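Long-range contact in RNA-directed RNA polymerase (PDB 3ZED), which catalyses RNA-templated synthesis of RNA as the birnavirus polymerase VP1, and probably exists both free and covalently linked to the genome: residues W295-E307 against K317-H329. Residues are numbered along the deposited sequence; the frame is centred on the assembly and turned at random.
Sequences WYLSCGLLFPKGE and KTRNIWSAPYPTH
Gly-300 CA stands over the face of the Trp-322 six-membered ring, 3.8 Å from its centroid, a CH-pi contact. With CG anti to the backbone N (chi1 -168°), the indole reaches along the neighbouring strand to this glycine. Ser-298 O meets the same ring at its edge, in plane. The indole NE1 bonds to Ser-456 O of strand 456-459.

On the same sheet face as Trp-322, the branched end of Leu-302 packs on the amide of Asn-320, CG to CG 3.6 Å. That amide oxygen is bonded to Gln-167 of helix 164-179. Just before the strand begins, Leu-297 CD2 lies 3.8 Å from Pro-327 CG, and the two side chains cross at about a right angle. Thr-328 OG1 donates to Leu-297 O at 2.6 Å, in the carbonyl plane and on a lone pair. This bond ties the 3-10 turn to the first turn of helix 326-340.

Between the strands, Leu-301 with Ser-323 and Phe-303 with Ile-321 are hydrogen-bonded pairs. Ile-321 N to Phe-303 O is nearly straight (177°). A water donates to Cys-299 O and Ser-323 O where the strands part.

At the far end, Lys-305 CD lies over one face of the Arg-319 guanidinium. Glu-307 OE2 takes a salt bridge from Arg-319 NH2 at 2.7 Å and another from Lys-305 NZ at 2.9 Å. Arg-319 NE reaches the syn lone pair of Glu-307 OE1 by a longer, bent bond (3.2 Å), tilted from the guanidinium plane. The shared carboxylate probably offsets the closeness of the two positive groups.

A 3-10 turn precedes the first strand; the second leads through N-cap Pro-325 into helix 326-340. The strands form an antiparallel beta hairpin in the birnavirus VP1 palm region, strand 456-459 pairing parallel to the first.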
loop_
_atom_site.group_PDB
_atom_site.type_symbol
_atom_site.label_atom_id
_atom_site.label_comp_id
_atom_site.label_asym_id
_atom_site.label_seq_id
_atom_site.Cartn_x
_atom_site.Cartn_y
_atom_site.Cartn_z
ATOM N N TRP B 295 -1.880 24.578 -1.879
ATOM C CA TRP B 295 -0.747 23.921 -2.560
ATOM C C TRP B 295 -0.117 22.823 -1.685
ATOM O O TRP B 295 0.275 21.780 -2.207
ATOM C CB TRP B 295 0.342 24.949 -2.977
ATOM C CG TRP B 295 1.108 25.550 -1.821
ATOM C CD1 TRP B 295 0.820 26.711 -1.161
ATOM C CD2 TRP B 295 2.246 24.977 -1.146
ATOM N NE1 TRP B 295 1.714 26.905 -0.127
ATOM C CE2 TRP B 295 2.569 25.831 -0.066
ATOM C CE3 TRP B 295 3.008 23.803 -1.332
ATOM C CZ2 TRP B 295 3.643 25.572 0.800
ATOM C CZ3 TRP B 295 4.045 23.535 -0.456
ATOM C CH2 TRP B 295 4.376 24.430 0.574
ATOM N N TYR B 296 -0.014 23.076 -0.351
ATOM C CA TYR B 296 0.644 22.220 0.631
ATOM C C TYR B 296 -0.056 20.874 0.792
ATOM O O TYR B 296 0.563 19.925 1.281
ATOM C CB TYR B 296 0.796 22.953 1.972
ATOM C CG TYR B 296 -0.483 23.548 2.514
ATOM C CD1 TYR B 296 -1.332 22.802 3.327
ATOM C CD2 TYR B 296 -0.829 24.866 2.241
ATOM C CE1 TYR B 296 -2.520 23.337 3.811
ATOM C CE2 TYR B 296 -2.007 25.419 2.733
ATOM C CZ TYR B 296 -2.847 24.655 3.527
ATOM O OH TYR B 296 -4.006 25.197 4.030
ATOM N N LEU B 297 -1.317 20.767 0.327
ATOM C CA LEU B 297 -2.064 19.514 0.351
ATOM C C LEU B 297 -1.549 18.544 -0.728
ATOM O O LEU B 297 -1.962 17.381 -0.747
ATOM C CB LEU B 297 -3.575 19.760 0.192
ATOM C CG LEU B 297 -4.311 20.468 1.346
ATOM C CD1 LEU B 297 -5.809 20.427 1.128
ATOM C CD2 LEU B 297 -3.980 19.854 2.703
ATOM N N SER B 298 -0.616 19.002 -1.588
ATOM C CA SER B 298 -0.009 18.166 -2.628
ATOM C C SER B 298 1.492 17.922 -2.377
ATOM O O SER B 298 2.180 17.426 -3.271
ATOM C CB SER B 298 -0.192 18.808 -3.996
ATOM O OG SER B 298 0.721 19.884 -4.162
ATOM N N CYS B 299 1.998 18.303 -1.188
ATOM C CA CYS B 299 3.414 18.192 -0.857
ATOM C C CYS B 299 3.600 17.247 0.315
ATOM O O CYS B 299 3.126 17.520 1.420
ATOM C CB CYS B 299 4.007 19.573 -0.576
ATOM S SG CYS B 299 5.819 19.606 -0.445
ATOM N N GLY B 300 4.240 16.110 0.048
ATOM C CA GLY B 300 4.463 15.086 1.061
ATOM C C GLY B 300 5.780 15.235 1.785
ATOM O O GLY B 300 6.781 15.622 1.178
ATOM N N LEU B 301 5.799 14.945 3.092
ATOM C CA LEU B 301 7.051 14.950 3.858
ATOM C C LEU B 301 7.874 13.742 3.408
ATOM O O LEU B 301 7.327 12.638 3.360
ATOM C CB LEU B 301 6.810 14.893 5.384
ATOM C CG LEU B 301 5.975 15.994 6.023
ATOM C CD1 LEU B 301 5.856 15.751 7.522
ATOM C CD2 LEU B 301 6.551 17.394 5.729
ATOM N N LEU B 302 9.137 13.947 3.008
ATOM C CA LEU B 302 9.936 12.809 2.548
ATOM C C LEU B 302 10.526 12.057 3.745
ATOM O O LEU B 302 11.631 12.343 4.205
ATOM C CB LEU B 302 11.014 13.241 1.557
ATOM C CG LEU B 302 11.503 12.139 0.633
ATOM C CD1 LEU B 302 10.457 11.813 -0.435
ATOM C CD2 LEU B 302 12.847 12.522 0.007
ATOM N N PHE B 303 9.744 11.103 4.255
ATOM C CA PHE B 303 10.063 10.294 5.415
ATOM C C PHE B 303 11.024 9.152 5.054
ATOM O O PHE B 303 10.732 8.392 4.131
ATOM C CB PHE B 303 8.744 9.742 6.000
ATOM C CG PHE B 303 8.847 9.084 7.350
ATOM C CD1 PHE B 303 9.102 7.719 7.461
ATOM C CD2 PHE B 303 8.603 9.808 8.512
ATOM C CE1 PHE B 303 9.191 7.102 8.717
ATOM C CE2 PHE B 303 8.678 9.192 9.765
ATOM C CZ PHE B 303 8.971 7.844 9.858
ATOM N N PRO B 304 12.164 8.984 5.775
ATOM C CA PRO B 304 13.062 7.840 5.472
ATOM C C PRO B 304 12.473 6.542 6.025
ATOM O O PRO B 304 12.158 6.467 7.215
ATOM C CB PRO B 304 14.370 8.227 6.166
ATOM C CG PRO B 304 13.954 9.099 7.313
ATOM C CD PRO B 304 12.672 9.793 6.908
ATOM N N LYS B 305 12.256 5.543 5.168
ATOM C CA LYS B 305 11.637 4.285 5.601
ATOM C C LYS B 305 12.622 3.404 6.402
ATOM O O LYS B 305 13.760 3.201 5.965
ATOM C CB LYS B 305 11.117 3.511 4.376
ATOM C CG LYS B 305 10.163 2.386 4.700
ATOM C CD LYS B 305 9.551 1.808 3.431
ATOM C CE LYS B 305 8.402 0.869 3.742
ATOM N NZ LYS B 305 8.887 -0.439 4.250
ATOM N N GLY B 306 12.161 2.894 7.549
ATOM C CA GLY B 306 12.924 1.971 8.389
ATOM C C GLY B 306 12.946 0.607 7.727
ATOM O O GLY B 306 11.893 0.036 7.455
ATOM N N GLU B 307 14.131 0.122 7.368
ATOM C CA GLU B 307 14.297 -1.161 6.678
ATOM C C GLU B 307 15.634 -1.798 6.978
ATOM O O GLU B 307 16.511 -1.151 7.548
ATOM C CB GLU B 307 14.189 -0.948 5.161
ATOM C CG GLU B 307 12.826 -1.331 4.648
ATOM C CD GLU B 307 12.520 -0.892 3.241
ATOM O OE1 GLU B 307 13.460 -0.499 2.511
ATOM O OE2 GLU B 307 11.332 -0.975 2.860
ATOM N N LYS B 317 21.067 4.187 -0.961
ATOM C CA LYS B 317 19.654 3.875 -1.069
ATOM C C LYS B 317 18.927 3.830 0.284
ATOM O O LYS B 317 19.160 2.944 1.103
ATOM C CB LYS B 317 19.474 2.526 -1.802
ATOM C CG LYS B 317 18.037 2.073 -1.992
ATOM C CD LYS B 317 17.991 0.564 -2.233
ATOM C CE LYS B 317 16.608 -0.013 -2.064
ATOM N NZ LYS B 317 16.598 -1.487 -2.263
ATOM N N THR B 318 18.034 4.800 0.487
ATOM C CA THR B 318 17.100 4.871 1.606
ATOM C C THR B 318 15.743 4.995 0.950
ATOM O O THR B 318 15.515 5.958 0.223
ATOM C CB THR B 318 17.387 6.012 2.605
ATOM O OG1 THR B 318 18.752 6.002 3.026
ATOM C CG2 THR B 318 16.429 5.990 3.821
ATOM N N ARG B 319 14.861 4.026 1.153
ATOM C CA ARG B 319 13.529 4.120 0.559
ATOM C C ARG B 319 12.747 5.248 1.254
ATOM O O ARG B 319 12.952 5.527 2.448
ATOM C CB ARG B 319 12.782 2.774 0.610
ATOM C CG ARG B 319 13.459 1.705 -0.254
ATOM C CD ARG B 319 12.476 0.847 -1.020
ATOM N NE ARG B 319 11.886 -0.213 -0.206
ATOM C CZ ARG B 319 10.598 -0.543 -0.230
ATOM N NH1 ARG B 319 9.750 0.114 -1.014
ATOM N NH2 ARG B 319 10.145 -1.527 0.539
ATOM N N ASN B 320 11.908 5.928 0.479
ATOM C CA ASN B 320 11.147 7.070 0.981
ATOM C C ASN B 320 9.673 6.811 1.115
ATOM O O ASN B 320 9.066 6.228 0.222
ATOM C CB ASN B 320 11.348 8.273 0.058
ATOM C CG ASN B 320 12.765 8.783 0.041
ATOM O OD1 ASN B 320 13.377 8.976 1.076
ATOM N ND2 ASN B 320 13.312 9.033 -1.137
ATOM N N ILE B 321 9.086 7.301 2.218
ATOM C CA ILE B 321 7.643 7.299 2.417
ATOM C C ILE B 321 7.185 8.733 2.105
ATOM O O ILE B 321 7.642 9.683 2.751
ATOM C CB ILE B 321 7.191 6.823 3.826
ATOM C CG1 ILE B 321 7.613 5.352 4.135
ATOM C CG2 ILE B 321 5.686 7.099 4.072
ATOM C CD1 ILE B 321 6.525 4.221 4.131
ATOM N N TRP B 322 6.333 8.893 1.092
ATOM C CA TRP B 322 5.767 10.191 0.731
ATOM C C TRP B 322 4.601 10.389 1.693
ATOM O O TRP B 322 3.539 9.768 1.545
ATOM C CB TRP B 322 5.349 10.176 -0.731
ATOM C CG TRP B 322 5.019 11.519 -1.315
ATOM C CD1 TRP B 322 5.859 12.332 -2.021
ATOM C CD2 TRP B 322 3.721 12.142 -1.360
ATOM N NE1 TRP B 322 5.169 13.429 -2.494
ATOM C CE2 TRP B 322 3.859 13.343 -2.094
ATOM C CE3 TRP B 322 2.450 11.800 -0.846
ATOM C CZ2 TRP B 322 2.778 14.207 -2.327
ATOM C CZ3 TRP B 322 1.384 12.648 -1.078
ATOM C CH2 TRP B 322 1.551 13.842 -1.805
ATOM N N SER B 323 4.850 11.149 2.763
ATOM C CA SER B 323 3.865 11.259 3.809
ATOM C C SER B 323 2.853 12.370 3.492
ATOM O O SER B 323 3.094 13.558 3.719
ATOM C CB SER B 323 4.550 11.432 5.160
ATOM O OG SER B 323 3.611 11.243 6.202
ATOM N N ALA B 324 1.705 11.939 2.944
ATOM C CA ALA B 324 0.592 12.781 2.512
ATOM C C ALA B 324 0.005 13.587 3.642
ATOM O O ALA B 324 -0.228 13.039 4.729
ATOM C CB ALA B 324 -0.521 11.918 1.904
ATOM N N PRO B 325 -0.285 14.883 3.376
ATOM C CA PRO B 325 -0.994 15.697 4.376
ATOM C C PRO B 325 -2.291 15.010 4.806
ATOM O O PRO B 325 -2.996 14.447 3.970
ATOM C CB PRO B 325 -1.282 16.990 3.611
ATOM C CG PRO B 325 -0.207 17.056 2.586
ATOM C CD PRO B 325 -0.065 15.653 2.132
ATOM N N TYR B 326 -2.580 15.029 6.113
ATOM C CA TYR B 326 -3.774 14.427 6.707
ATOM C C TYR B 326 -5.070 14.780 5.909
ATOM O O TYR B 326 -5.786 13.836 5.570
ATOM C CB TYR B 326 -3.893 14.826 8.199
ATOM C CG TYR B 326 -4.926 14.091 9.036
ATOM C CD1 TYR B 326 -5.699 13.064 8.493
ATOM C CD2 TYR B 326 -5.066 14.357 10.394
ATOM C CE1 TYR B 326 -6.628 12.370 9.268
ATOM C CE2 TYR B 326 -5.991 13.669 11.179
ATOM C CZ TYR B 326 -6.776 12.683 10.608
ATOM O OH TYR B 326 -7.723 12.045 11.371
ATOM N N PRO B 327 -5.379 16.053 5.544
ATOM C CA PRO B 327 -6.639 16.322 4.808
ATOM C C PRO B 327 -6.714 15.618 3.448
ATOM O O PRO B 327 -7.774 15.094 3.113
ATOM C CB PRO B 327 -6.635 17.850 4.648
ATOM C CG PRO B 327 -5.752 18.342 5.729
ATOM C CD PRO B 327 -4.670 17.318 5.836
ATOM N N THR B 328 -5.586 15.565 2.691
ATOM C CA THR B 328 -5.509 14.903 1.371
ATOM C C THR B 328 -5.778 13.396 1.524
ATOM O O THR B 328 -6.591 12.856 0.769
ATOM C CB THR B 328 -4.159 15.191 0.703
ATOM O OG1 THR B 328 -4.060 16.596 0.548
ATOM C CG2 THR B 328 -4.018 14.538 -0.662
ATOM N N HIS B 329 -5.119 12.744 2.513
ATOM C CA HIS B 329 -5.277 11.317 2.818
ATOM C C HIS B 329 -6.748 10.989 3.147
ATOM O O HIS B 329 -7.267 9.988 2.661
ATOM C CB HIS B 329 -4.359 10.898 3.982
ATOM C CG HIS B 329 -4.528 9.462 4.352
ATOM N ND1 HIS B 329 -4.052 8.449 3.530
ATOM C CD2 HIS B 329 -5.169 8.906 5.407
ATOM C CE1 HIS B 329 -4.402 7.318 4.116
ATOM N NE2 HIS B 329 -5.060 7.538 5.252
HETATM O O HOH W 1 2.932 16.307 4.037
#